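Local coordinates for protein diguanylate cyclase DosC (PDB 4ZVA) that senses oxygen through a haem-bearing globin domain and, as a diguanylate cyclase, makes the second messenger cyclic di-GMP, at residues Lys4-Thr8 with Val79-Ile83; Leu10-Ala14 with Phe134-Ser138; Ala30-Ser34 with Met64-Ile69. All coordinates share one frame. Residue numbers count along the deposited sequence, not the author numbering.

Starting at the N terminus, helix 2-13 supplies the first half of two contacts. Contact 1 joins its residues 4-8 to 79-83 at the start of helix 79-96, closing a loop of 70 intervening residues. Contact 2 begins just downstream, at 10-14, and reaches 134-138 on helix 125-147, so the two contacts cross: contact 2 opens before contact 1 has closed and ends far beyond it. Contact 3, between 30-34 on helix 16-43 and 64-69 on helix 54-72, lies within both loops and contributes Met64 and Trp67 to the haem pocket. Together, contacts 1 and 2 bind the N-terminal helix across the globin fold, while contact 3 joins two helices near the centre of the chain.

Contact 1 (Lys4-Thr8 with Val79-Ile83); sequences KDEWT and VERLI
A salt bridge spans the outer side of this helix pair: Lys4 NZ donates to Glu80 OE1 at 3.2 Å, with the lysine fully extended (all four chi angles t) so that its ammonium group gets across the gap. One turn on, Thr8 in the m rotamer turns OG1 back to Lys4 O (2.8 Å), the same carbonyl that accepts from Thr8 N (2.9 Å), while Thr8 OG1 also lies 3.8 Å from Val79 CG2. Both segments are regular helix; their axes approach to 10.0 Å with N-to-C directions 120° apart, and the closest CA pair is Lys4 and Val79 at 6.5 Å. The contact sets the N-terminal helix against the first turn of helix 79-96, which by its order in this all-helical globin fold probably corresponds to the F helix. Trp7 (chi1 t), pointing toward that turn, is large enough to fill the space between well-separated axes: its CB lies 3.6 Å from Val79 CG1, its CH2 3.7 Å from Leu82 CB and its CE3 4.0 Å from Ile83 CG1. The beta-branched Val79 fits close to the helix backbone, its CG1 3.8 Å from Lys4 O. The Trp7 side chain also meets Ile141 and Ala142 of helix 125-147.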
ATOM      1  N   LYS A   4      -2.495  17.328  -3.904  1.00 53.15           N
ATOM      2  CA  LYS A   4      -1.236  18.008  -4.167  1.00 53.75           C
ATOM      3  C   LYS A   4      -0.547  18.371  -2.859  1.00 55.06           C
ATOM      4  O   LYS A   4       0.663  18.208  -2.718  1.00 50.84           O
ATOM      5  CB  LYS A   4      -1.474  19.262  -5.011  1.00 54.39           C
ATOM      6  CG  LYS A   4      -0.247  20.134  -5.212  1.00 58.99           C
ATOM      7  CD  LYS A   4      -0.603  21.413  -5.954  1.00 64.72           C
ATOM      8  CE  LYS A   4       0.602  22.328  -6.106  1.00 65.21           C
ATOM      9  NZ  LYS A   4       0.246  23.600  -6.793  1.00 65.28           N
ATOM     10  N   ASP A   5      -1.333  18.849  -1.900  1.00 48.92           N
ATOM     11  CA  ASP A   5      -0.808  19.246  -0.599  1.00 49.86           C
ATOM     12  C   ASP A   5      -0.278  18.046   0.175  1.00 50.94           C
ATOM     13  O   ASP A   5       0.687  18.159   0.933  1.00 49.11           O
ATOM     14  CB  ASP A   5      -1.888  19.961   0.214  1.00 56.33           C
ATOM     15  CG  ASP A   5      -2.403  21.206  -0.476  1.00 60.27           C
ATOM     16  OD1 ASP A   5      -1.656  21.784  -1.293  1.00 56.95           O
ATOM     17  OD2 ASP A   5      -3.556  21.604  -0.205  1.00 64.34           O
ATOM     18  N   GLU A   6      -0.922  16.900  -0.017  1.00 46.50           N
ATOM     19  CA  GLU A   6      -0.524  15.672   0.659  1.00 48.27           C
ATOM     20  C   GLU A   6       0.777  15.130   0.074  1.00 45.14           C
ATOM     21  O   GLU A   6       1.692  14.759   0.810  1.00 42.42           O
ATOM     22  CB  GLU A   6      -1.636  14.627   0.549  1.00 46.05           C
ATOM     23  CG  GLU A   6      -1.259  13.244   1.046  1.00 51.99           C
ATOM     24  CD  GLU A   6      -1.343  13.111   2.550  1.00 56.03           C
ATOM     25  OE1 GLU A   6      -1.079  12.002   3.061  1.00 60.52           O
ATOM     26  OE2 GLU A   6      -1.678  14.110   3.222  1.00 66.58           O
ATOM     27  N   TRP A   7       0.857  15.093  -1.252  1.00 40.75           N
ATOM     28  CA  TRP A   7       2.060  14.620  -1.929  1.00 40.66           C
ATOM     29  C   TRP A   7       3.225  15.558  -1.635  1.00 44.45           C
ATOM     30  O   TRP A   7       4.340  15.111  -1.360  1.00 45.02           O
ATOM     31  CB  TRP A   7       1.814  14.496  -3.432  1.00 41.97           C
ATOM     32  CG  TRP A   7       2.717  13.511  -4.112  1.00 42.25           C
ATOM     33  CD1 TRP A   7       3.952  13.104  -3.698  1.00 40.82           C
ATOM     34  CD2 TRP A   7       2.426  12.765  -5.298  1.00 40.65           C
ATOM     35  NE1 TRP A   7       4.461  12.173  -4.572  1.00 40.27           N
ATOM     36  CE2 TRP A   7       3.540  11.945  -5.561  1.00 39.70           C
ATOM     37  CE3 TRP A   7       1.334  12.720  -6.170  1.00 41.73           C
ATOM     38  CZ2 TRP A   7       3.595  11.091  -6.658  1.00 41.69           C
ATOM     39  CZ3 TRP A   7       1.389  11.871  -7.258  1.00 40.57           C
ATOM     40  CH2 TRP A   7       2.512  11.068  -7.493  1.00 42.56           C
ATOM     41  N   THR A   8       2.951  16.859  -1.682  1.00 42.51           N
ATOM     42  CA  THR A   8       3.943  17.878  -1.354  1.00 42.88           C
ATOM     43  C   THR A   8       4.449  17.718   0.072  1.00 48.33           C
ATOM     44  O   THR A   8       5.654  17.770   0.323  1.00 46.26           O
ATOM     45  CB  THR A   8       3.368  19.298  -1.521  1.00 48.27           C
ATOM     46  OG1 THR A   8       3.074  19.536  -2.903  1.00 47.83           O
ATOM     47  CG2 THR A   8       4.356  20.343  -1.030  1.00 44.82           C
ATOM     48  N   VAL A  79       5.284  17.430  -8.206  1.00 47.55           N
ATOM     49  CA  VAL A  79       4.008  16.874  -7.754  1.00 47.75           C
ATOM     50  C   VAL A  79       2.877  17.112  -8.746  1.00 47.54           C
ATOM     51  O   VAL A  79       2.136  16.190  -9.091  1.00 47.95           O
ATOM     52  CB  VAL A  79       3.594  17.461  -6.385  1.00 47.25           C
ATOM     53  CG1 VAL A  79       2.185  17.020  -6.016  1.00 47.85           C
ATOM     54  CG2 VAL A  79       4.583  17.049  -5.306  1.00 46.05           C
ATOM     55  N   GLU A  80       2.748  18.353  -9.201  1.00 52.73           N
ATOM     56  CA  GLU A  80       1.687  18.713 -10.129  1.00 49.13           C
ATOM     57  C   GLU A  80       1.795  17.936 -11.440  1.00 53.08           C
ATOM     58  O   GLU A  80       0.789  17.471 -11.976  1.00 51.62           O
ATOM     59  CB  GLU A  80       1.705  20.217 -10.390  1.00 60.08           C
ATOM     60  CG  GLU A  80       0.448  20.747 -11.047  1.00 63.59           C
ATOM     61  CD  GLU A  80       0.342  22.254 -10.948  1.00 75.06           C
ATOM     62  OE1 GLU A  80       0.670  22.803  -9.874  1.00 71.63           O
ATOM     63  OE2 GLU A  80      -0.064  22.890 -11.944  1.00 81.50           O
ATOM     64  N   ARG A  81       3.017  17.786 -11.946  1.00 50.82           N
ATOM     65  CA  ARG A  81       3.244  17.036 -13.179  1.00 47.31           C
ATOM     66  C   ARG A  81       2.984  15.542 -12.979  1.00 48.96           C
ATOM     67  O   ARG A  81       2.448  14.869 -13.860  1.00 46.77           O
ATOM     68  CB  ARG A  81       4.671  17.253 -13.693  1.00 50.73           C
ATOM     69  CG  ARG A  81       4.878  16.793 -15.131  1.00 60.26           C
ATOM     70  CD  ARG A  81       6.320  16.964 -15.600  1.00 55.67           C
ATOM     71  NE  ARG A  81       7.158  15.825 -15.231  1.00 63.57           N
ATOM     72  CZ  ARG A  81       8.036  15.826 -14.232  1.00 62.27           C
ATOM     73  NH1 ARG A  81       8.205  16.914 -13.492  1.00 61.80           N
ATOM     74  NH2 ARG A  81       8.749  14.737 -13.976  1.00 56.91           N
ATOM     75  N   LEU A  82       3.376  15.029 -11.817  1.00 51.35           N
ATOM     76  CA  LEU A  82       3.194  13.615 -11.500  1.00 50.75           C
ATOM     77  C   LEU A  82       1.725  13.223 -11.429  1.00 48.10           C
ATOM     78  O   LEU A  82       1.347  12.125 -11.839  1.00 42.62           O
ATOM     79  CB  LEU A  82       3.881  13.273 -10.179  1.00 44.85           C
ATOM     80  CG  LEU A  82       5.405  13.226 -10.246  1.00 47.48           C
ATOM     81  CD1 LEU A  82       5.973  12.941  -8.876  1.00 48.64           C
ATOM     82  CD2 LEU A  82       5.859  12.179 -11.249  1.00 48.98           C
ATOM     83  N   ILE A  83       0.902  14.120 -10.896  1.00 49.04           N
ATOM     84  CA  ILE A  83      -0.531  13.875 -10.807  1.00 50.52           C
ATOM     85  C   ILE A  83      -1.119  13.696 -12.205  1.00 52.64           C
ATOM     86  O   ILE A  83      -1.901  12.772 -12.444  1.00 50.43           O
ATOM     87  CB  ILE A  83      -1.251  15.023 -10.071  1.00 49.59           C
ATOM     88  CG1 ILE A  83      -0.865  15.021  -8.590  1.00 43.54           C
ATOM     89  CG2 ILE A  83      -2.758  14.897 -10.225  1.00 50.87           C
ATOM     90  CD1 ILE A  83      -1.328  16.238  -7.830  1.00 47.83           C
TER

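Contact 2 (Leu10-Ala14 with Phe134-Ser138); sequences LVEQA and FSINS
Two residues dominate this contact of the protoglobin-family globin fold, in which the end of helix 2-13 lies against the middle of helix 125-147. Leu10 points toward the partner with chi1 t and chi2 p; its two methyls rest on the helix at Asn137 and Ser138, CD1 3.7 Å from Asn137 CB and CD2 3.7 Å from Asn137 C and 3.6 Å from Ser138 OG. Phe134 (chi1 t, chi2 80°) extends its ring to the last turn of helix 2-13, beside Leu10. Leu10 O, 4.0 Å from Phe134 CE1, and Val11 CA, 4.1 Å from that same atom, lie at the ring edge, near its plane. Ala14, the first residue to leave helical geometry (phi/psi -80/128), follows helical residues 10-13; its CA is the closest to that of Phe134, at 7.0 Å, and its small CB sits 3.6 Å from Phe134 CD1 without crowding the ring. The flat aromatic suits a buried place it shares with Arg19 and Ala22 of helix 16-43, whereas the polar Asn137, partly exposed, also packs on Tyr132 of the second subunit. Residues 134-138 are helical throughout, and Ser138, chi1 m, folds its OG back onto Phe134 O at 2.7 Å.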
ATOM      1  N   LEU A  10       4.431  15.027   1.904  1.00 38.47           N
ATOM      2  CA  LEU A  10       5.216  13.797   1.995  1.00 46.41           C
ATOM      3  C   LEU A  10       6.674  14.021   1.599  1.00 42.02           C
ATOM      4  O   LEU A  10       7.589  13.562   2.283  1.00 43.34           O
ATOM      5  CB  LEU A  10       4.601  12.706   1.118  1.00 43.56           C
ATOM      6  CG  LEU A  10       5.390  11.398   1.054  1.00 45.39           C
ATOM      7  CD1 LEU A  10       5.454  10.740   2.424  1.00 50.40           C
ATOM      8  CD2 LEU A  10       4.778  10.458   0.029  1.00 48.42           C
ATOM      9  N   VAL A  11       6.882  14.742   0.503  1.00 43.21           N
ATOM     10  CA  VAL A  11       8.229  15.050   0.035  1.00 39.70           C
ATOM     11  C   VAL A  11       8.923  15.996   1.008  1.00 47.79           C
ATOM     12  O   VAL A  11      10.095  15.817   1.341  1.00 48.62           O
ATOM     13  CB  VAL A  11       8.205  15.681  -1.374  1.00 41.79           C
ATOM     14  CG1 VAL A  11       9.607  16.103  -1.804  1.00 40.73           C
ATOM     15  CG2 VAL A  11       7.596  14.713  -2.381  1.00 39.51           C
ATOM     16  N   GLU A  12       8.180  16.997   1.469  1.00 43.57           N
ATOM     17  CA  GLU A  12       8.698  17.999   2.393  1.00 46.05           C
ATOM     18  C   GLU A  12       9.096  17.414   3.747  1.00 45.08           C
ATOM     19  O   GLU A  12      10.038  17.890   4.380  1.00 48.14           O
ATOM     20  CB  GLU A  12       7.658  19.103   2.592  1.00 49.35           C
ATOM     21  CG  GLU A  12       7.665  20.159   1.503  1.00 46.81           C
ATOM     22  CD  GLU A  12       6.613  21.227   1.727  1.00 56.40           C
ATOM     23  OE1 GLU A  12       5.996  21.236   2.813  1.00 65.55           O
ATOM     24  OE2 GLU A  12       6.401  22.055   0.815  1.00 64.57           O
ATOM     25  N   GLN A  13       8.373  16.391   4.193  1.00 43.71           N
ATOM     26  CA  GLN A  13       8.623  15.801   5.506  1.00 51.63           C
ATOM     27  C   GLN A  13       9.840  14.875   5.501  1.00 55.25           C
ATOM     28  O   GLN A  13      10.505  14.709   6.524  1.00 54.68           O
ATOM     29  CB  GLN A  13       7.388  15.037   5.996  1.00 56.40           C
ATOM     30  CG  GLN A  13       6.211  15.917   6.432  1.00 66.72           C
ATOM     31  CD  GLN A  13       6.464  16.680   7.724  1.00 77.34           C
ATOM     32  OE1 GLN A  13       7.521  16.554   8.344  1.00 81.80           O
ATOM     33  NE2 GLN A  13       5.484  17.477   8.136  1.00 83.45           N
ATOM     34  N   ALA A  14      10.118  14.259   4.356  1.00 47.25           N
ATOM     35  CA  ALA A  14      11.250  13.343   4.235  1.00 45.87           C
ATOM     36  C   ALA A  14      12.556  14.112   4.052  1.00 43.87           C
ATOM     37  O   ALA A  14      12.669  14.951   3.160  1.00 40.32           O
ATOM     38  CB  ALA A  14      11.033  12.378   3.084  1.00 43.49           C
ATOM     39  N   PHE A 134       9.229   6.160   2.810  1.00 36.77           N
ATOM     40  CA  PHE A 134       9.004   7.179   1.788  1.00 32.15           C
ATOM     41  C   PHE A 134       8.523   6.551   0.487  1.00 33.76           C
ATOM     42  O   PHE A 134       7.611   7.065  -0.161  1.00 33.28           O
ATOM     43  CB  PHE A 134      10.280   7.989   1.537  1.00 33.26           C
ATOM     44  CG  PHE A 134      10.146   8.997   0.430  1.00 37.82           C
ATOM     45  CD1 PHE A 134       9.529  10.216   0.660  1.00 35.19           C
ATOM     46  CD2 PHE A 134      10.636   8.730  -0.838  1.00 35.14           C
ATOM     47  CE1 PHE A 134       9.401  11.147  -0.352  1.00 36.68           C
ATOM     48  CE2 PHE A 134      10.511   9.657  -1.856  1.00 37.70           C
ATOM     49  CZ  PHE A 134       9.892  10.868  -1.612  1.00 35.68           C
ATOM     50  N   SER A 135       9.134   5.429   0.121  1.00 31.44           N
ATOM     51  CA  SER A 135       8.792   4.726  -1.109  1.00 33.18           C
ATOM     52  C   SER A 135       7.371   4.171  -1.063  1.00 36.88           C
ATOM     53  O   SER A 135       6.622   4.302  -2.026  1.00 32.90           O
ATOM     54  CB  SER A 135       9.785   3.592  -1.371  1.00 32.63           C
ATOM     55  OG  SER A 135      11.100   4.097  -1.554  1.00 33.53           O
ATOM     56  N   ILE A 136       7.009   3.540   0.050  1.00 34.80           N
ATOM     57  CA  ILE A 136       5.665   2.986   0.198  1.00 38.35           C
ATOM     58  C   ILE A 136       4.616   4.093   0.127  1.00 29.97           C
ATOM     59  O   ILE A 136       3.637   3.986  -0.612  1.00 39.46           O
ATOM     60  CB  ILE A 136       5.502   2.211   1.521  1.00 34.25           C
ATOM     61  CG1 ILE A 136       6.324   0.922   1.490  1.00 30.20           C
ATOM     62  CG2 ILE A 136       4.039   1.872   1.765  1.00 38.29           C
ATOM     63  CD1 ILE A 136       5.934  -0.029   0.370  1.00 35.30           C
ATOM     64  N   ASN A 137       4.829   5.161   0.888  1.00 33.34           N
ATOM     65  CA  ASN A 137       3.894   6.278   0.905  1.00 36.02           C
ATOM     66  C   ASN A 137       3.797   6.963  -0.456  1.00 41.18           C
ATOM     67  O   ASN A 137       2.721   7.397  -0.862  1.00 32.91           O
ATOM     68  CB  ASN A 137       4.296   7.287   1.982  1.00 36.23           C
ATOM     69  CG  ASN A 137       3.866   6.857   3.372  1.00 39.97           C
ATOM     70  OD1 ASN A 137       3.494   5.704   3.589  1.00 42.72           O
ATOM     71  ND2 ASN A 137       3.932   7.779   4.322  1.00 38.67           N
ATOM     72  N   SER A 138       4.922   7.052  -1.160  1.00 34.08           N
ATOM     73  CA  SER A 138       4.946   7.638  -2.498  1.00 32.15           C
ATOM     74  C   SER A 138       4.174   6.792  -3.502  1.00 33.35           C
ATOM     75  O   SER A 138       3.418   7.317  -4.316  1.00 37.43           O
ATOM     76  CB  SER A 138       6.389   7.820  -2.982  1.00 32.80           C
ATOM     77  OG  SER A 138       7.064   8.788  -2.197  1.00 35.77           O
TER

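Contact 3 (Ala30-Ser34 with Met64-Ile69); sequences AHYLS and MERWII. With HEM (protoporphyrin IX containing Fe), chain C.
Glu65 starts sideways but, with chi1 m and chi2 t, stretches its carboxylate to His31: His31 ND1 donates to Glu65 OE2 at 2.8 Å, a nearly straight His-carboxylate hydrogen bond in the imidazole plane, with His31 at chi1 t and chi2 60°. Water 1 donates to the same Glu65 OE2 (2.6 Å) and to Ser34 OG (2.8 Å). Ser34 adopts p, so OG reaches back to His31 O (2.9 Å). Small residues permit the close packing: the axes of the two segments approach to 8.6 Å, their N-to-C directions 122° apart, with CA atoms of Ala30 and Glu65 4.9 Å and of Ser34 and Met64 5.5 Å apart; helix 30-34 is kinked at His31 and Tyr32. Ala30 CB touches Ile69 CG1 at 3.9 Å, and Ile68 (m, t) extends CD1 to 3.7 Å from Leu33 CB. The crossing resembles the B-to-E packing of globins. Met64, m at all three chi angles, brings its flexible thioether SD to 3.5 Å from haem C3C, while Trp67 (chi1 t) lays a ring face against the haem vinyl carbon CBC, CH2 being 3.4 Å from it. Helix 100-119 packs alongside, Ile113 meeting Leu33 and Leu110 meeting Ile68 and Trp67, and helix 125-147 flanks Trp67 through Ala142 and Met146.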
ATOM      1  N   ALA A  30      15.317   0.257 -11.418  1.00 29.77           N
ATOM      2  CA  ALA A  30      14.068   0.372 -12.177  1.00 32.35           C
ATOM      3  C   ALA A  30      13.956  -0.703 -13.250  1.00 34.76           C
ATOM      4  O   ALA A  30      12.874  -1.238 -13.490  1.00 29.99           O
ATOM      5  CB  ALA A  30      13.952   1.748 -12.817  1.00 32.62           C
ATOM      6  N   HIS A  31      15.080  -1.024 -13.885  1.00 35.30           N
ATOM      7  CA  HIS A  31      15.099  -2.033 -14.936  1.00 34.36           C
ATOM      8  C   HIS A  31      14.704  -3.402 -14.387  1.00 35.24           C
ATOM      9  O   HIS A  31      13.802  -4.051 -14.918  1.00 34.18           O
ATOM     10  CB  HIS A  31      16.482  -2.100 -15.589  1.00 37.66           C
ATOM     11  CG  HIS A  31      16.552  -3.023 -16.767  1.00 40.47           C
ATOM     12  ND1 HIS A  31      15.777  -2.851 -17.895  1.00 41.45           N
ATOM     13  CD2 HIS A  31      17.308  -4.122 -16.995  1.00 42.90           C
ATOM     14  CE1 HIS A  31      16.051  -3.807 -18.764  1.00 38.82           C
ATOM     15  NE2 HIS A  31      16.977  -4.592 -18.243  1.00 42.33           N
ATOM     16  N   TYR A  32      15.370  -3.826 -13.317  1.00 31.81           N
ATOM     17  CA  TYR A  32      15.035  -5.080 -12.658  1.00 33.93           C
ATOM     18  C   TYR A  32      13.576  -5.098 -12.218  1.00 31.52           C
ATOM     19  O   TYR A  32      12.870  -6.087 -12.418  1.00 31.77           O
ATOM     20  CB  TYR A  32      15.934  -5.319 -11.439  1.00 37.60           C
ATOM     21  CG  TYR A  32      15.324  -6.282 -10.437  1.00 36.53           C
ATOM     22  CD1 TYR A  32      15.376  -7.654 -10.643  1.00 42.65           C
ATOM     23  CD2 TYR A  32      14.675  -5.817  -9.297  1.00 40.22           C
ATOM     24  CE1 TYR A  32      14.811  -8.536  -9.743  1.00 42.43           C
ATOM     25  CE2 TYR A  32      14.105  -6.693  -8.392  1.00 38.97           C
ATOM     26  CZ  TYR A  32      14.178  -8.051  -8.619  1.00 44.13           C
ATOM     27  OH  TYR A  32      13.615  -8.929  -7.719  1.00 42.03           O
ATOM     28  N   LEU A  33      13.136  -3.997 -11.618  1.00 32.62           N
ATOM     29  CA  LEU A  33      11.789  -3.904 -11.068  1.00 33.46           C
ATOM     30  C   LEU A  33      10.720  -4.052 -12.144  1.00 39.04           C
ATOM     31  O   LEU A  33       9.754  -4.787 -11.960  1.00 36.70           O
ATOM     32  CB  LEU A  33      11.610  -2.577 -10.327  1.00 26.69           C
ATOM     33  CG  LEU A  33      12.362  -2.422  -9.004  1.00 34.08           C
ATOM     34  CD1 LEU A  33      12.239  -1.003  -8.483  1.00 34.13           C
ATOM     35  CD2 LEU A  33      11.844  -3.414  -7.972  1.00 34.74           C
ATOM     36  N   SER A  34      10.903  -3.375 -13.274  1.00 37.73           N
ATOM     37  CA  SER A  34       9.921  -3.428 -14.352  1.00 34.08           C
ATOM     38  C   SER A  34       9.810  -4.828 -14.951  1.00 36.22           C
ATOM     39  O   SER A  34       8.719  -5.279 -15.299  1.00 40.43           O
ATOM     40  CB  SER A  34      10.271  -2.415 -15.448  1.00 42.04           C
ATOM     41  OG  SER A  34      11.490  -2.751 -16.090  1.00 46.02           O
ATOM     42  N   MET A  64       7.159   1.460 -17.218  1.00 41.54           N
ATOM     43  CA  MET A  64       7.266   1.201 -15.783  1.00 40.26           C
ATOM     44  C   MET A  64       8.561   1.759 -15.195  1.00 39.71           C
ATOM     45  O   MET A  64       8.557   2.305 -14.094  1.00 32.36           O
ATOM     46  CB  MET A  64       7.169  -0.299 -15.495  1.00 41.33           C
ATOM     47  CG  MET A  64       5.750  -0.849 -15.478  1.00 51.76           C
ATOM     48  SD  MET A  64       4.732  -0.157 -14.153  1.00 52.19           S
ATOM     49  CE  MET A  64       5.791  -0.401 -12.731  1.00 38.01           C
ATOM     50  N   GLU A  65       9.666   1.614 -15.924  1.00 34.55           N
ATOM     51  CA  GLU A  65      10.946   2.158 -15.478  1.00 35.38           C
ATOM     52  C   GLU A  65      10.854   3.656 -15.248  1.00 32.62           C
ATOM     53  O   GLU A  65      11.309   4.172 -14.228  1.00 34.25           O
ATOM     54  CB  GLU A  65      12.048   1.882 -16.500  1.00 37.52           C
ATOM     55  CG  GLU A  65      12.691   0.524 -16.402  1.00 42.31           C
ATOM     56  CD  GLU A  65      14.005   0.468 -17.156  1.00 44.32           C
ATOM     57  OE1 GLU A  65      14.834   1.389 -16.981  1.00 44.97           O
ATOM     58  OE2 GLU A  65      14.206  -0.490 -17.927  1.00 43.48           O
ATOM     59  N   ARG A  66      10.268   4.348 -16.217  1.00 38.82           N
ATOM     60  CA  ARG A  66      10.089   5.788 -16.137  1.00 42.35           C
ATOM     61  C   ARG A  66       9.166   6.148 -14.977  1.00 34.58           C
ATOM     62  O   ARG A  66       9.423   7.100 -14.242  1.00 38.55           O
ATOM     63  CB  ARG A  66       9.534   6.325 -17.456  1.00 45.52           C
ATOM     64  CG  ARG A  66       9.402   7.836 -17.520  1.00 46.29           C
ATOM     65  CD  ARG A  66       8.733   8.266 -18.819  1.00 55.78           C
ATOM     66  NE  ARG A  66       9.112   7.401 -19.935  1.00 61.82           N
ATOM     67  CZ  ARG A  66       8.270   6.598 -20.580  1.00 56.82           C
ATOM     68  NH1 ARG A  66       6.990   6.558 -20.235  1.00 55.53           N
ATOM     69  NH2 ARG A  66       8.707   5.843 -21.578  1.00 61.92           N
ATOM     70  N   TRP A  67       8.098   5.375 -14.814  1.00 38.65           N
ATOM     71  CA  TRP A  67       7.130   5.627 -13.751  1.00 38.40           C
ATOM     72  C   TRP A  67       7.780   5.514 -12.377  1.00 34.19           C
ATOM     73  O   TRP A  67       7.633   6.400 -11.534  1.00 36.80           O
ATOM     74  CB  TRP A  67       5.952   4.653 -13.849  1.00 39.67           C
ATOM     75  CG  TRP A  67       4.810   5.000 -12.935  1.00 38.53           C
ATOM     76  CD1 TRP A  67       3.685   5.699 -13.259  1.00 40.04           C
ATOM     77  CD2 TRP A  67       4.684   4.663 -11.545  1.00 44.53           C
ATOM     78  NE1 TRP A  67       2.867   5.821 -12.161  1.00 41.77           N
ATOM     79  CE2 TRP A  67       3.457   5.193 -11.096  1.00 43.87           C
ATOM     80  CE3 TRP A  67       5.488   3.964 -10.637  1.00 39.75           C
ATOM     81  CZ2 TRP A  67       3.014   5.047  -9.781  1.00 45.17           C
ATOM     82  CZ3 TRP A  67       5.049   3.821  -9.330  1.00 40.57           C
ATOM     83  CH2 TRP A  67       3.823   4.361  -8.914  1.00 44.46           C
ATOM     84  N   ILE A  68       8.497   4.415 -12.161  1.00 38.45           N
ATOM     85  CA  ILE A  68       9.151   4.150 -10.884  1.00 31.63           C
ATOM     86  C   ILE A  68      10.127   5.261 -10.518  1.00 32.84           C
ATOM     87  O   ILE A  68      10.124   5.751  -9.389  1.00 31.45           O
ATOM     88  CB  ILE A  68       9.888   2.800 -10.909  1.00 31.89           C
ATOM     89  CG1 ILE A  68       8.876   1.656 -10.996  1.00 33.50           C
ATOM     90  CG2 ILE A  68      10.759   2.641  -9.675  1.00 36.22           C
ATOM     91  CD1 ILE A  68       9.488   0.315 -11.310  1.00 37.59           C
ATOM     92  N   ILE A  69      10.953   5.667 -11.479  1.00 35.73           N
ATOM     93  CA  ILE A  69      11.917   6.734 -11.242  1.00 33.82           C
ATOM     94  C   ILE A  69      11.222   8.061 -10.949  1.00 30.39           C
ATOM     95  O   ILE A  69      11.594   8.761 -10.011  1.00 33.34           O
ATOM     96  CB  ILE A  69      12.869   6.916 -12.447  1.00 35.87           C
ATOM     97  CG1 ILE A  69      13.719   5.661 -12.644  1.00 32.46           C
ATOM     98  CG2 ILE A  69      13.768   8.128 -12.244  1.00 36.02           C
ATOM     99  CD1 ILE A  69      14.612   5.711 -13.868  1.00 35.12           C
TER
HETATM  100  CHA HEM C 201       0.148   1.149 -19.693  1.00 50.82           C
HETATM  101  CHB HEM C 201      -1.353  -3.220 -18.216  1.00 53.22           C
HETATM  102  CHC HEM C 201      -0.583  -1.847 -13.643  1.00 45.73           C
HETATM  103  CHD HEM C 201       1.887   2.016 -15.200  1.00 52.31           C
HETATM  104  C1A HEM C 201      -0.291  -0.158 -19.714  1.00 51.08           C
HETATM  105  C2A HEM C 201      -0.554  -0.978 -20.884  1.00 52.94           C
HETATM  106  C3A HEM C 201      -0.963  -2.176 -20.465  1.00 47.65           C
HETATM  107  C4A HEM C 201      -0.984  -2.168 -19.021  1.00 48.49           C
HETATM  108  CMA HEM C 201      -1.355  -3.373 -21.356  1.00 53.16           C
HETATM  109  CAA HEM C 201      -0.384  -0.566 -22.364  1.00 53.84           C
HETATM  110  CBA HEM C 201       1.066  -0.171 -22.626  1.00 55.05           C
HETATM  111  CGA HEM C 201       1.307  -0.064 -24.106  1.00 59.55           C
HETATM  112  O1A HEM C 201       0.621  -0.781 -24.881  1.00 55.39           O
HETATM  113  O2A HEM C 201       2.194   0.733 -24.504  1.00 60.24           O
HETATM  114  C1B HEM C 201      -1.253  -3.243 -16.846  1.00 50.16           C
HETATM  115  C2B HEM C 201      -1.525  -4.382 -15.993  1.00 49.91           C
HETATM  116  C3B HEM C 201      -1.312  -3.999 -14.720  1.00 46.82           C
HETATM  117  C4B HEM C 201      -0.899  -2.611 -14.743  1.00 44.99           C
HETATM  118  CMB HEM C 201      -1.979  -5.758 -16.536  1.00 48.46           C
HETATM  119  CAB HEM C 201      -1.442  -4.794 -13.395  1.00 50.61           C
HETATM  120  CBB HEM C 201      -1.748  -6.091 -13.311  1.00 54.45           C
HETATM  121  C1C HEM C 201       0.227  -0.734 -13.658  1.00 44.97           C
HETATM  122  C2C HEM C 201       0.912  -0.157 -12.518  1.00 46.69           C
HETATM  123  C3C HEM C 201       1.597   0.920 -12.950  1.00 43.63           C
HETATM  124  C4C HEM C 201       1.362   1.044 -14.376  1.00 46.19           C
HETATM  125  CMC HEM C 201       0.817  -0.741 -11.089  1.00 39.78           C
HETATM  126  CAC HEM C 201       2.503   1.906 -12.169  1.00 41.83           C
HETATM  127  CBC HEM C 201       2.815   1.785 -10.874  1.00 52.00           C
HETATM  128  C1D HEM C 201       1.654   2.159 -16.552  1.00 49.03           C
HETATM  129  C2D HEM C 201       2.192   3.217 -17.380  1.00 46.40           C
HETATM  130  C3D HEM C 201       1.650   2.945 -18.792  1.00 52.07           C
HETATM  131  C4D HEM C 201       0.837   1.755 -18.666  1.00 48.69           C
HETATM  132  CMD HEM C 201       3.124   4.361 -16.921  1.00 43.78           C
HETATM  133  CAD HEM C 201       1.893   3.758 -20.084  1.00 52.98           C
HETATM  134  CBD HEM C 201       1.364   5.178 -19.904  1.00 54.03           C
HETATM  135  CGD HEM C 201       1.219   5.854 -21.242  1.00 53.58           C
HETATM  136  O1D HEM C 201       1.041   7.099 -21.267  1.00 57.46           O
HETATM  137  O2D HEM C 201       1.282   5.152 -22.284  1.00 55.34           O
HETATM  138  NA  HEM C 201      -0.570  -0.920 -18.594  1.00 47.12           N
HETATM  139  NB  HEM C 201      -0.874  -2.179 -16.053  1.00 45.74           N
HETATM  140  NC  HEM C 201       0.523   0.023 -14.772  1.00 45.28           N
HETATM  141  ND  HEM C 201       0.865   1.328 -17.342  1.00 49.06           N
HETATM  142 FE   HEM C 201      -0.229  -0.306 -16.651  1.00 47.61          FE
HETATM  143  O   HOH W   1      12.770  -2.620 -18.547  1.00 46.97           O